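Local coordinates for protein ribulose-1,5-bisphosphate carboxylase/oxygenase large subunit (Rhodopseudomonas palustris, PDB 3QFW) that is a Rubisco-like protein of the Rubisco large-subunit family and probably binds magnesium, though whether it carries out the Rubisco reaction is uncertain, at residues Ala295-Leu300 with Arg332-Asp337; Ala303-Phe308 with Cys314-Ala319; Arg326-Leu331 with Ala365-Arg370; Val282-Asn285 with Arg289-Tyr292; Ile97-Val102 with Ala265-Gly270. One frame throughout, in Å; residues are numbered along the deposited sequence. Where two conformers were deposited one is given.

Overall arrangement
Contacts 1 to 4 belong to the beta/alpha barrel and the tail after its last helix; contact 5 joins the N-terminal antiparallel sheet to a barrel helix. Contacts 2 and 5 are buried: contact 2 ties helix 294-305 back to strand 315-319 through a backbone hydrogen bond, whereas contact 5 inserts one leucine and adds a water. Contacts 1, 3 and 4 are partly buried and rely on aromatic rings. Contacts 1 and 2 share helix 294-305, and contacts 1 and 3 share helix 327-334. Contact 3, farthest from the chain's centre, adds a salt bridge on its polar flank. Contact 4, on strand 280-284 beside contact 2's strand, reaches the second subunit.

Contact 1: residues Ala295-Leu300 with Arg332-Asp337; sequences ASCLAL and RFYGQD. With SO4 (sulfate ion), chain G.
C297 and L298 of one helix meet the aromatic pair F333 and Y334 of the next. The tightest approach is at the tyrosine's end, where Y334 OH lies 3.3 Å from C297 CB, with C297 SG somewhat farther off. F333 reaches over with the far end of its ring: its CZ lies 4.0 Å from L298 CB, and its CE2 is 4.2 Å from C297 CB. Small C297 suits a site that must admit two rings, while L298 is partly exposed.

The second shell sets these rings. F333 has CG anti to its backbone N (chi1 -171°), which carries the phenyl across to helix 294-305, and F333 CD2 sits 3.4 Å above the centre of the Y334 ring. F333 also meets the ring of Y286, the two planes inclined at about 45°. The Y334 hydroxyl, which meets C297 CB and SG across the contact, is hydrogen-bonded to N285 OD1; C297 O lies at the edge of the tyrosine ring. Beyond the aromatic pair the chain leaves the helix at G335, whose positive phi (77°) suits glycine. On the outer side R332 NH1 hydrogen-bonds O4 of a sulfate ion at 3.1 Å, and its NH2 makes a weak bond to O3.

A serine in place of F333 would probably open a gap beside L298 CB and uncover one face of the Y334 ring. No hydrogen bond crosses between the segments, so these two neighbouring barrel helices are held here by the fit of apolar surfaces, with the tyrosine hydroxyl satisfied by N285, just after strand 280-284.

Contact 2: residues Ala303-Phe308 with Cys314-Ala319; sequences AARDPF and CIPTPA
A304, in the last turn of helix 294-305, meets C314 and P316 where the chain returns as a strand, and the interactions are of three kinds. The first is a backbone hydrogen bond: C314 N donates to A304 O at 2.8 Å and is almost straight, with an N-H...O angle of 173°. The donor stands above the carbonyl plane, 39° out of it. The bond gives a carbonyl at the helix end an N-H from the start of the strand.

The second kind is apolar packing. The methyl of A304 points at the strand, its CB lying 4.3 Å from C314 CB and 4.1 Å from P316 CG. Alanine is small enough for backbone to come close to backbone at this point, and the C314 carbonyl oxygen is only 3.3 Å from A304 CB.

The third is the arginine laid across the proline. R305 runs extended from CG to NE and crosses the P316 ring at about a right angle, with R305 NE 3.6 Å and R305 CG 3.9 Å from P316 CG. R305 NE donates to the D337 carbonyl oxygen, so NE is held beside the proline by a hydrogen bond. Within the strand, T317 OG1 donates to I315 O at 3.2 Å.

These segments join helix to following strand in the beta-alpha-beta unit 280-284, 294-305 and 315-319 of the barrel. One backbone bond links the helix end directly to the start of the strand, while CG and NE of R305 both lie against P316 and NE also satisfies a backbone carbonyl.

Contact 3: residues Arg326-Leu331 with Ala365-Arg370; sequences RVNELL and ADYGQR
On the flank of the helix remote from the L331-Y367 pairing, E329 OE2 is gripped by two groups: R326 NH2 at 3.1 Å and the hydroxyl of Y286. The shortest bond of this cluster is at the neighbouring oxygen, where R326 NE meets E329 OE1 at 2.6 Å on the syn side. Two nitrogens of R326 thus hold the carboxylate side-on, one to each oxygen, in a salt bridge between residues three apart. The grip is not flat, for both oxygens lie tilted from the guanidinium plane.

The two segments themselves meet through Y367 and the side of the helix that carries N328 and L331, joining helix 327-334 to the turn that ends helix 353-366, on the outside of the beta/alpha barrel and far from the chain's centre. L331 CB stands over the face of the Y367 ring, 3.6 Å from its centroid and only 1° off the normal, a well-centred CH-pi contact. Being so central, the methylene lies about 3.9 Å from each ring carbon. The amide end of N328 approaches the ring's edge near CD1. Y367 holds its CG anti to the backbone N (chi1 180°), which extends the ring toward helix 327-334.

Y367 and G368 are the central residues of a type II beta turn from D366 to Q369, where glycine suits the positive phi of the third position.

No hydrogen bond joins the segments, so their attraction here is mainly that of an aliphatic group for a pi face, whereas the charged pair probably steadies the start of segment 326-331, on a different flank from L331.

Contact 4: residues Val282-Asn285 with Arg289-Tyr292; sequences VFPN and RFAY
P284 is the tightly packed part, wedged between two aromatic side chains of the loop that follows its strand. Its CB touches F290, 3.6 Å from F290 CG, while P284 CG lies over the Y292 ring, 3.8 Å from the centroid and 12° off the normal. That second approach is a CH-pi contact, and proline suits it well, since its rigid ring offers polarised C-H groups. F283 adds a lighter touch, its CB 4.3 Å from Y292 CE2. Y292 lays one ring face against the proline with CG anti to the carbonyl carbon (chi1 -77°). This brings Y292 CD2 to 3.4 Å from P284 O, a buried carbonyl oxygen with no hydrogen-bonding partner in the model.

The outer side is looser. R289 and A291 make no close approach to the strand: the methyl of A291 points away, and a pairing of R289 with E31 of the second subunit is doubtful, as the arginine has two conformers. The loop's aromatics also lie near that subunit, F290 against its Q94 and Y292 against its I93, so the proline is gripped from a loop that also faces another chain.

The segments follow one another from strand to loop at the C-terminal end of parallel strand 280-284, just before helix 294-305. Such strand-to-helix loops are typical of a TIM barrel, and in Rubisco relatives this end of the barrel faces the N-terminal domain of the partner subunit.

Contact 5: residues Ile97-Val102 with Ala265-Gly270; sequences IALADV and APLLLG
L267 is the residue that segment 97-102 closes around, and the path to it along the helix begins with A265 and P266. Both turn to the neighbouring helix 294-305, packing on L300; proline, lacking an N-H, is well suited to a first helical turn. At L267 the backbone N-H still has no helical acceptor and makes a weak bond, 3.2 Å, to a water, which in turn donates to A100 O at 2.7 Å.

The L267 side chain does the rest. Its CG lies anti to the backbone N (chi1 163°), and the branch reaches into segment 97-102: CB is 3.5 Å from A100 O, while CD2 lies 3.6 Å from L99 CG and 3.8 Å from V102 CG2. L267 crosses L99 at about a right angle. The other methyl, CD1, comes 3.9 Å from D101 OD1, an oxygen also weakly bonded to V102 N. Here the N-terminal antiparallel sheet, through the residues bridging strands 97-98 and 102-103, docks on a helix of the Rubisco-type beta/alpha barrel. An alanine at L267 would probably leave the side chains of L99 and V102 without their mate and a gap between sheet and helix.

Past L267, the L269 carbonyl accepts from T281 OG1 on a barrel strand. The helix has a wider pi-type turn over 266-270; G270 N also makes a weak bond to P266 O at 3.1 Å, and a beta carbon on G270 would strike that same oxygen.

Contact 1: residues Ala295-Leu300 with Arg332-Asp337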
# COMPACT_ATOMS: atom_id res chain seq x y z
N ALA B 295 -19.28 -14.93 5.53
CA ALA B 295 -19.75 -14.33 4.29
C ALA B 295 -18.59 -13.81 3.43
O ALA B 295 -18.52 -14.08 2.22
CB ALA B 295 -20.73 -13.19 4.57
N SER B 296 -17.70 -13.07 4.08
CA SER B 296 -16.53 -12.52 3.40
C SER B 296 -15.61 -13.60 2.88
O SER B 296 -15.14 -13.53 1.75
CB SER B 296 -15.76 -11.55 4.31
OG SER B 296 -16.53 -10.39 4.56
N CYS B 297 -15.35 -14.62 3.69
CA CYS B 297 -14.48 -15.71 3.24
C CYS B 297 -15.07 -16.42 2.03
O CYS B 297 -14.35 -16.74 1.08
CB CYS B 297 -14.20 -16.70 4.38
SG CYS B 297 -13.19 -16.00 5.71
N LEU B 298 -16.37 -16.66 2.05
CA LEU B 298 -17.00 -17.35 0.91
C LEU B 298 -16.93 -16.46 -0.34
O LEU B 298 -16.60 -16.94 -1.42
CB LEU B 298 -18.44 -17.75 1.23
CG LEU B 298 -19.06 -18.72 0.23
CD1 LEU B 298 -18.16 -19.94 0.03
CD2 LEU B 298 -20.46 -19.14 0.66
N ALA B 299 -17.22 -15.17 -0.18
CA ALA B 299 -17.19 -14.23 -1.30
C ALA B 299 -15.77 -14.12 -1.88
O ALA B 299 -15.59 -14.02 -3.09
CB ALA B 299 -17.69 -12.86 -0.86
N LEU B 300 -14.78 -14.13 -0.99
CA LEU B 300 -13.38 -14.11 -1.38
C LEU B 300 -13.02 -15.35 -2.21
O LEU B 300 -12.42 -15.25 -3.28
CB LEU B 300 -12.50 -14.01 -0.13
CG LEU B 300 -10.99 -13.92 -0.30
CD1 LEU B 300 -10.67 -13.34 -1.64
CD2 LEU B 300 -10.33 -13.08 0.82
N ARG B 332 -16.00 -28.73 3.52
CA ARG B 332 -17.44 -28.56 3.33
C ARG B 332 -17.71 -27.10 2.97
O ARG B 332 -18.49 -26.79 2.07
CB ARG B 332 -18.21 -28.94 4.59
CG ARG B 332 -18.27 -30.45 4.84
CD ARG B 332 -18.81 -30.78 6.24
NE ARG B 332 -18.57 -32.19 6.59
CZ ARG B 332 -18.11 -32.60 7.76
NH1 ARG B 332 -17.85 -31.73 8.73
NH2 ARG B 332 -17.90 -33.89 7.98
N PHE B 333 -17.06 -26.20 3.70
CA PHE B 333 -17.27 -24.78 3.50
C PHE B 333 -16.83 -24.32 2.12
O PHE B 333 -17.58 -23.66 1.40
CB PHE B 333 -16.53 -23.97 4.56
CG PHE B 333 -16.88 -22.51 4.55
CD1 PHE B 333 -18.05 -22.07 5.14
CD2 PHE B 333 -16.06 -21.58 3.91
CE1 PHE B 333 -18.40 -20.73 5.12
CE2 PHE B 333 -16.40 -20.25 3.89
CZ PHE B 333 -17.57 -19.81 4.49
N TYR B 334 -15.60 -24.66 1.76
CA TYR B 334 -14.99 -24.12 0.55
C TYR B 334 -15.12 -25.00 -0.68
O TYR B 334 -14.88 -24.55 -1.80
CB TYR B 334 -13.50 -23.84 0.80
CG TYR B 334 -13.21 -22.68 1.73
CD1 TYR B 334 -13.42 -21.37 1.30
CD2 TYR B 334 -12.71 -22.88 3.01
CE1 TYR B 334 -13.16 -20.29 2.13
CE2 TYR B 334 -12.44 -21.80 3.85
CZ TYR B 334 -12.66 -20.51 3.40
OH TYR B 334 -12.40 -19.42 4.22
N GLY B 335 -15.51 -26.26 -0.49
CA GLY B 335 -15.40 -27.19 -1.59
C GLY B 335 -13.94 -27.58 -1.70
O GLY B 335 -13.13 -27.16 -0.87
N GLN B 336 -13.60 -28.35 -2.72
CA GLN B 336 -12.26 -28.92 -2.83
C GLN B 336 -11.29 -28.08 -3.66
O GLN B 336 -10.11 -28.39 -3.73
CB GLN B 336 -12.32 -30.35 -3.38
CG GLN B 336 -13.00 -31.33 -2.44
CD GLN B 336 -13.19 -32.70 -3.07
OE1 GLN B 336 -12.45 -33.10 -3.97
NE2 GLN B 336 -14.19 -33.43 -2.60
N ASP B 337 -11.81 -27.03 -4.29
CA ASP B 337 -10.97 -26.09 -5.03
C ASP B 337 -10.40 -25.03 -4.08
O ASP B 337 -10.76 -23.85 -4.13
CB ASP B 337 -11.75 -25.43 -6.17
CG ASP B 337 -11.93 -26.35 -7.37
OD1 ASP B 337 -11.20 -27.36 -7.49
OD2 ASP B 337 -12.82 -26.05 -8.20
S SO4 G . -15.68 -33.90 11.52
O1 SO4 G . -14.30 -33.99 11.03
O2 SO4 G . -15.66 -34.09 12.98
O3 SO4 G . -16.51 -34.93 10.91
O4 SO4 G . -16.23 -32.59 11.19

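Contact 2: residues Ala303-Phe308 with Cys314-Ala319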
# COMPACT_ATOMS: atom_id res chain seq x y z
N ALA B 303 -14.73 -14.94 -5.62
CA ALA B 303 -14.07 -13.94 -6.45
C ALA B 303 -12.79 -14.52 -7.05
O ALA B 303 -12.42 -14.22 -8.18
CB ALA B 303 -13.77 -12.70 -5.63
N ALA B 304 -12.12 -15.39 -6.29
CA ALA B 304 -10.88 -16.00 -6.77
C ALA B 304 -11.13 -17.05 -7.86
O ALA B 304 -10.34 -17.18 -8.80
CB ALA B 304 -10.13 -16.61 -5.62
N ARG B 305 -12.24 -17.77 -7.73
CA ARG B 305 -12.48 -19.00 -8.51
C ARG B 305 -13.42 -18.87 -9.70
O ARG B 305 -13.26 -19.57 -10.70
CB ARG B 305 -13.15 -20.04 -7.63
CG ARG B 305 -12.38 -20.67 -6.53
CD ARG B 305 -13.41 -21.47 -5.76
NE ARG B 305 -12.88 -22.17 -4.61
CZ ARG B 305 -13.62 -22.51 -3.56
NH1 ARG B 305 -14.91 -22.19 -3.52
NH2 ARG B 305 -13.05 -23.14 -2.55
N ASP B 306 -14.44 -18.04 -9.54
CA ASP B 306 -15.55 -18.04 -10.48
C ASP B 306 -15.21 -17.41 -11.83
O ASP B 306 -14.19 -16.73 -11.97
CB ASP B 306 -16.78 -17.37 -9.85
CG ASP B 306 -17.33 -18.18 -8.68
OD1 ASP B 306 -16.92 -19.34 -8.51
OD2 ASP B 306 -18.17 -17.66 -7.92
N PRO B 307 -16.06 -17.65 -12.85
CA PRO B 307 -15.83 -17.03 -14.15
C PRO B 307 -15.56 -15.53 -14.01
O PRO B 307 -16.25 -14.85 -13.25
CB PRO B 307 -17.14 -17.27 -14.89
CG PRO B 307 -17.64 -18.57 -14.31
CD PRO B 307 -17.28 -18.48 -12.84
N PHE B 308 -14.56 -15.05 -14.74
CA PHE B 308 -14.10 -13.67 -14.67
C PHE B 308 -13.42 -13.43 -16.02
O PHE B 308 -12.26 -13.79 -16.22
CB PHE B 308 -13.10 -13.56 -13.51
CG PHE B 308 -12.62 -12.15 -13.23
CD1 PHE B 308 -13.51 -11.08 -13.20
CD2 PHE B 308 -11.29 -11.92 -12.94
CE1 PHE B 308 -13.06 -9.79 -12.92
CE2 PHE B 308 -10.84 -10.62 -12.66
CZ PHE B 308 -11.73 -9.57 -12.66
N CYS B 314 -7.89 -18.45 -9.46
CA CYS B 314 -6.80 -18.34 -8.48
C CYS B 314 -7.22 -19.19 -7.28
O CYS B 314 -8.38 -19.12 -6.88
CB CYS B 314 -6.65 -16.85 -8.07
SG CYS B 314 -5.63 -16.48 -6.61
N ILE B 315 -6.33 -20.01 -6.73
CA ILE B 315 -6.73 -20.87 -5.61
C ILE B 315 -6.81 -20.10 -4.30
O ILE B 315 -5.81 -19.56 -3.84
CB ILE B 315 -5.78 -22.07 -5.37
CG1 ILE B 315 -5.26 -22.65 -6.68
CG2 ILE B 315 -6.48 -23.13 -4.52
CD1 ILE B 315 -3.87 -22.12 -7.03
N PRO B 316 -7.99 -20.06 -3.68
CA PRO B 316 -8.10 -19.42 -2.37
C PRO B 316 -7.30 -20.22 -1.35
O PRO B 316 -7.42 -21.45 -1.31
CB PRO B 316 -9.59 -19.48 -2.04
CG PRO B 316 -10.27 -20.02 -3.27
CD PRO B 316 -9.24 -20.74 -4.08
N THR B 317 -6.49 -19.55 -0.55
CA THR B 317 -5.62 -20.25 0.38
C THR B 317 -5.82 -19.75 1.80
O THR B 317 -5.07 -18.88 2.27
CB THR B 317 -4.17 -20.09 -0.06
OG1 THR B 317 -4.03 -20.52 -1.42
CG2 THR B 317 -3.24 -20.88 0.84
N PRO B 318 -6.82 -20.30 2.50
CA PRO B 318 -7.19 -19.85 3.84
C PRO B 318 -6.12 -20.21 4.86
O PRO B 318 -5.49 -21.26 4.73
CB PRO B 318 -8.46 -20.65 4.17
CG PRO B 318 -8.86 -21.32 2.94
CD PRO B 318 -7.69 -21.40 2.03
N ALA B 319 -5.98 -19.36 5.86
CA ALA B 319 -4.98 -19.55 6.91
C ALA B 319 -5.57 -19.17 8.27
O ALA B 319 -6.40 -18.27 8.37
CB ALA B 319 -3.74 -18.74 6.63

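Contact 3: residues Arg326-Leu331 with Ala365-Arg370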
# COMPACT_ATOMS: atom_id res chain seq x y z
N ARG B 326 -10.37 -29.35 11.93
CA ARG B 326 -11.06 -28.33 11.13
C ARG B 326 -11.19 -28.74 9.67
O ARG B 326 -11.99 -28.16 8.94
CB ARG B 326 -10.32 -26.99 11.20
CG ARG B 326 -10.11 -26.40 12.59
CD ARG B 326 -11.38 -25.76 13.16
NE ARG B 326 -12.08 -24.92 12.20
CZ ARG B 326 -11.89 -23.61 12.05
NH1 ARG B 326 -10.99 -22.97 12.79
NH2 ARG B 326 -12.60 -22.94 11.15
N VAL B 327 -10.39 -29.71 9.24
CA VAL B 327 -10.29 -30.06 7.82
C VAL B 327 -11.63 -30.36 7.12
O VAL B 327 -11.92 -29.77 6.08
CB VAL B 327 -9.30 -31.22 7.59
CG1 VAL B 327 -9.56 -31.89 6.25
CG2 VAL B 327 -7.87 -30.72 7.69
N ASN B 328 -12.45 -31.24 7.67
CA ASN B 328 -13.73 -31.53 7.01
C ASN B 328 -14.66 -30.31 6.94
O ASN B 328 -15.25 -30.04 5.89
CB ASN B 328 -14.43 -32.74 7.63
CG ASN B 328 -13.68 -34.03 7.38
OD1 ASN B 328 -12.82 -34.10 6.50
ND2 ASN B 328 -13.99 -35.07 8.16
N GLU B 329 -14.79 -29.60 8.05
CA GLU B 329 -15.50 -28.32 8.08
C GLU B 329 -15.08 -27.42 6.91
O GLU B 329 -15.91 -26.94 6.14
CB GLU B 329 -15.26 -27.58 9.41
CG GLU B 329 -15.80 -26.13 9.42
CD GLU B 329 -15.14 -25.23 10.47
OE1 GLU B 329 -14.38 -25.75 11.32
OE2 GLU B 329 -15.38 -24.00 10.44
N LEU B 330 -13.78 -27.20 6.77
CA LEU B 330 -13.31 -26.24 5.78
C LEU B 330 -13.53 -26.72 4.35
O LEU B 330 -13.76 -25.93 3.45
CB LEU B 330 -11.85 -25.85 6.03
CG LEU B 330 -11.66 -25.04 7.32
CD1 LEU B 330 -10.19 -24.81 7.57
CD2 LEU B 330 -12.42 -23.72 7.24
N LEU B 331 -13.44 -28.03 4.14
CA LEU B 331 -13.67 -28.57 2.82
C LEU B 331 -15.16 -28.58 2.49
O LEU B 331 -15.54 -28.45 1.33
CB LEU B 331 -13.07 -29.96 2.67
CG LEU B 331 -11.56 -30.03 2.39
CD1 LEU B 331 -11.00 -28.74 1.85
CD2 LEU B 331 -10.78 -30.47 3.61
N ALA B 365 -6.84 -35.56 1.48
CA ALA B 365 -6.97 -36.41 0.30
C ALA B 365 -8.20 -37.33 0.37
O ALA B 365 -8.81 -37.62 -0.65
CB ALA B 365 -5.70 -37.22 0.08
N ASP B 366 -8.55 -37.75 1.59
CA ASP B 366 -9.63 -38.72 1.80
C ASP B 366 -11.01 -38.08 1.74
O ASP B 366 -12.04 -38.78 1.68
CB ASP B 366 -9.46 -39.42 3.15
CG ASP B 366 -8.26 -40.35 3.18
OD1 ASP B 366 -7.78 -40.75 2.10
OD2 ASP B 366 -7.80 -40.69 4.29
N TYR B 367 -11.04 -36.75 1.76
CA TYR B 367 -12.29 -36.02 1.80
C TYR B 367 -13.17 -36.32 0.58
O TYR B 367 -12.72 -36.25 -0.56
CB TYR B 367 -12.08 -34.50 1.95
CG TYR B 367 -13.40 -33.79 1.98
CD1 TYR B 367 -14.12 -33.68 3.16
CD2 TYR B 367 -13.97 -33.30 0.81
CE1 TYR B 367 -15.35 -33.06 3.19
CE2 TYR B 367 -15.21 -32.68 0.83
CZ TYR B 367 -15.89 -32.57 2.02
OH TYR B 367 -17.12 -31.97 2.06
N GLY B 368 -14.43 -36.65 0.83
CA GLY B 368 -15.40 -36.81 -0.24
C GLY B 368 -15.10 -38.00 -1.13
O GLY B 368 -15.42 -37.99 -2.33
N GLN B 369 -14.49 -39.02 -0.55
CA GLN B 369 -14.35 -40.28 -1.26
C GLN B 369 -14.70 -41.47 -0.38
O GLN B 369 -14.75 -41.38 0.85
CB GLN B 369 -12.96 -40.43 -1.87
CG GLN B 369 -11.84 -40.59 -0.88
CD GLN B 369 -10.48 -40.58 -1.55
OE1 GLN B 369 -10.27 -39.87 -2.53
NE2 GLN B 369 -9.56 -41.39 -1.04
N ARG B 370 -14.96 -42.60 -1.03
CA ARG B 370 -15.36 -43.81 -0.33
C ARG B 370 -14.36 -44.22 0.74
O ARG B 370 -13.15 -44.23 0.51
CB ARG B 370 -15.61 -44.95 -1.32
CG ARG B 370 -16.73 -44.64 -2.31
CD ARG B 370 -17.16 -45.86 -3.09
NE ARG B 370 -16.14 -46.35 -4.01
CZ ARG B 370 -16.07 -46.02 -5.30
NH1 ARG B 370 -16.97 -45.19 -5.83
NH2 ARG B 370 -15.11 -46.52 -6.07

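Contact 4: residues Val282-Asn285 with Arg289-Tyr292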
# COMPACT_ATOMS: atom_id res chain seq x y z
N VAL B 282 -3.52 -15.93 -0.29
CA VAL B 282 -3.60 -16.22 1.13
C VAL B 282 -4.51 -15.21 1.83
O VAL B 282 -4.48 -14.03 1.52
CB VAL B 282 -2.19 -16.19 1.78
CG1 VAL B 282 -2.26 -16.43 3.28
CG2 VAL B 282 -1.26 -17.19 1.10
N PHE B 283 -5.32 -15.69 2.76
CA PHE B 283 -6.21 -14.83 3.54
C PHE B 283 -6.56 -15.53 4.84
O PHE B 283 -6.59 -16.77 4.91
CB PHE B 283 -7.49 -14.50 2.77
CG PHE B 283 -8.35 -15.71 2.46
CD1 PHE B 283 -9.48 -15.99 3.21
CD2 PHE B 283 -8.03 -16.53 1.40
CE1 PHE B 283 -10.28 -17.10 2.91
CE2 PHE B 283 -8.82 -17.65 1.09
CZ PHE B 283 -9.94 -17.93 1.86
N PRO B 284 -6.82 -14.74 5.89
CA PRO B 284 -7.18 -15.31 7.19
C PRO B 284 -8.57 -15.92 7.15
O PRO B 284 -9.53 -15.26 6.74
CB PRO B 284 -7.10 -14.11 8.14
CG PRO B 284 -7.27 -12.91 7.26
CD PRO B 284 -6.67 -13.27 5.94
N ASN B 285 -8.66 -17.18 7.53
CA ASN B 285 -9.92 -17.92 7.53
C ASN B 285 -10.84 -17.30 8.58
O ASN B 285 -10.36 -16.62 9.49
CB ASN B 285 -9.65 -19.39 7.86
CG ASN B 285 -10.86 -20.29 7.64
OD1 ASN B 285 -11.45 -20.32 6.57
ND2 ASN B 285 -11.22 -21.03 8.68
N ARG B 289 -7.45 -16.18 13.85
CA ARG B 289 -7.04 -15.06 14.71
C ARG B 289 -7.66 -13.74 14.27
O ARG B 289 -7.71 -12.78 15.04
CB ARG B 289 -5.52 -14.91 14.72
CG ARG B 289 -4.76 -16.07 15.34
CD ARG B 289 -3.31 -15.69 15.59
NE ARG B 289 -2.65 -15.21 14.38
CZ ARG B 289 -2.07 -16.00 13.48
NH1 ARG B 289 -2.08 -17.31 13.66
NH2 ARG B 289 -1.50 -15.48 12.41
N PHE B 290 -8.13 -13.69 13.03
CA PHE B 290 -8.64 -12.45 12.45
C PHE B 290 -10.17 -12.41 12.44
O PHE B 290 -10.82 -13.36 12.89
CB PHE B 290 -8.05 -12.24 11.06
CG PHE B 290 -6.54 -12.14 11.05
CD1 PHE B 290 -5.76 -13.23 11.41
CD2 PHE B 290 -5.90 -10.97 10.68
CE1 PHE B 290 -4.38 -13.15 11.42
CE2 PHE B 290 -4.52 -10.89 10.68
CZ PHE B 290 -3.76 -11.98 11.05
N ALA B 291 -10.73 -11.32 11.93
CA ALA B 291 -12.15 -11.05 12.11
C ALA B 291 -12.99 -11.15 10.83
O ALA B 291 -14.08 -10.58 10.77
CB ALA B 291 -12.34 -9.67 12.76
N TYR B 292 -12.50 -11.86 9.82
CA TYR B 292 -13.27 -12.06 8.60
C TYR B 292 -14.53 -12.87 8.90
O TYR B 292 -14.48 -13.91 9.56
CB TYR B 292 -12.47 -12.80 7.53
CG TYR B 292 -11.43 -11.99 6.79
CD1 TYR B 292 -10.95 -10.79 7.29
CD2 TYR B 292 -10.93 -12.44 5.57
CE1 TYR B 292 -10.00 -10.07 6.61
CE2 TYR B 292 -9.99 -11.73 4.88
CZ TYR B 292 -9.52 -10.54 5.40
OH TYR B 292 -8.57 -9.82 4.70

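Contact 5: residues Ile97-Val102 with Ala265-Gly270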
# COMPACT_ATOMS: atom_id res chain seq x y z
N ILE B 97 -16.13 5.28 4.43
CA ILE B 97 -16.26 4.65 3.13
C ILE B 97 -15.38 3.42 2.98
O ILE B 97 -14.26 3.37 3.50
CB ILE B 97 -15.96 5.65 1.99
CG1 ILE B 97 -16.16 4.99 0.62
CG2 ILE B 97 -14.55 6.21 2.13
CD1 ILE B 97 -16.00 5.95 -0.55
N ALA B 98 -15.90 2.43 2.27
CA ALA B 98 -15.14 1.25 1.90
C ALA B 98 -15.39 0.97 0.43
O ALA B 98 -16.50 1.16 -0.06
CB ALA B 98 -15.55 0.05 2.74
N LEU B 99 -14.35 0.54 -0.28
CA LEU B 99 -14.51 0.12 -1.66
C LEU B 99 -14.93 -1.36 -1.65
O LEU B 99 -14.17 -2.19 -1.17
CB LEU B 99 -13.19 0.28 -2.41
CG LEU B 99 -13.21 -0.28 -3.83
CD1 LEU B 99 -14.18 0.51 -4.70
CD2 LEU B 99 -11.82 -0.32 -4.45
N ALA B 100 -16.11 -1.68 -2.19
CA ALA B 100 -16.70 -3.03 -2.05
C ALA B 100 -16.56 -3.94 -3.28
O ALA B 100 -16.32 -5.14 -3.14
CB ALA B 100 -18.18 -2.93 -1.64
N ASP B 101 -16.73 -3.38 -4.48
CA ASP B 101 -16.58 -4.16 -5.71
C ASP B 101 -16.22 -3.26 -6.88
O ASP B 101 -16.36 -2.04 -6.80
CB ASP B 101 -17.87 -4.93 -6.03
CG ASP B 101 -17.62 -6.17 -6.88
OD1 ASP B 101 -16.44 -6.48 -7.17
OD2 ASP B 101 -18.61 -6.85 -7.25
N VAL B 102 -15.76 -3.87 -7.97
CA VAL B 102 -15.44 -3.13 -9.19
C VAL B 102 -15.84 -3.97 -10.40
O VAL B 102 -15.48 -5.15 -10.50
CB VAL B 102 -13.94 -2.76 -9.26
CG1 VAL B 102 -13.65 -1.83 -10.46
CG2 VAL B 102 -13.49 -2.10 -7.98
N ALA B 265 -11.96 -7.30 1.42
CA ALA B 265 -11.06 -8.43 1.14
C ALA B 265 -11.45 -9.23 -0.09
O ALA B 265 -10.59 -9.61 -0.88
CB ALA B 265 -10.92 -9.34 2.35
N PRO B 266 -12.74 -9.52 -0.26
CA PRO B 266 -12.98 -10.37 -1.42
C PRO B 266 -12.58 -9.67 -2.72
O PRO B 266 -11.99 -10.30 -3.60
CB PRO B 266 -14.50 -10.64 -1.36
CG PRO B 266 -14.85 -10.49 0.09
CD PRO B 266 -13.94 -9.36 0.59
N LEU B 267 -12.86 -8.38 -2.83
CA LEU B 267 -12.52 -7.64 -4.02
C LEU B 267 -10.99 -7.58 -4.21
O LEU B 267 -10.48 -7.79 -5.31
CB LEU B 267 -13.08 -6.21 -3.93
CG LEU B 267 -12.46 -5.21 -4.89
CD1 LEU B 267 -12.78 -5.57 -6.34
CD2 LEU B 267 -12.93 -3.78 -4.58
N LEU B 268 -10.28 -7.28 -3.12
CA LEU B 268 -8.84 -7.06 -3.19
C LEU B 268 -8.02 -8.36 -3.31
O LEU B 268 -7.29 -8.55 -4.28
CB LEU B 268 -8.35 -6.24 -1.99
CG LEU B 268 -6.87 -5.86 -2.02
CD1 LEU B 268 -6.54 -5.10 -3.29
CD2 LEU B 268 -6.51 -5.03 -0.77
N LEU B 269 -8.15 -9.22 -2.32
CA LEU B 269 -7.38 -10.47 -2.26
C LEU B 269 -7.87 -11.49 -3.28
O LEU B 269 -7.10 -12.32 -3.77
CB LEU B 269 -7.48 -11.08 -0.87
CG LEU B 269 -7.11 -10.19 0.31
CD1 LEU B 269 -7.05 -11.06 1.55
CD2 LEU B 269 -5.78 -9.50 0.08
N GLY B 270 -9.16 -11.45 -3.56
CA GLY B 270 -9.76 -12.35 -4.52
C GLY B 270 -9.65 -11.83 -5.94
O GLY B 270 -8.83 -12.31 -6.72
O HOH W 1 -15.75 -7.48 -1.91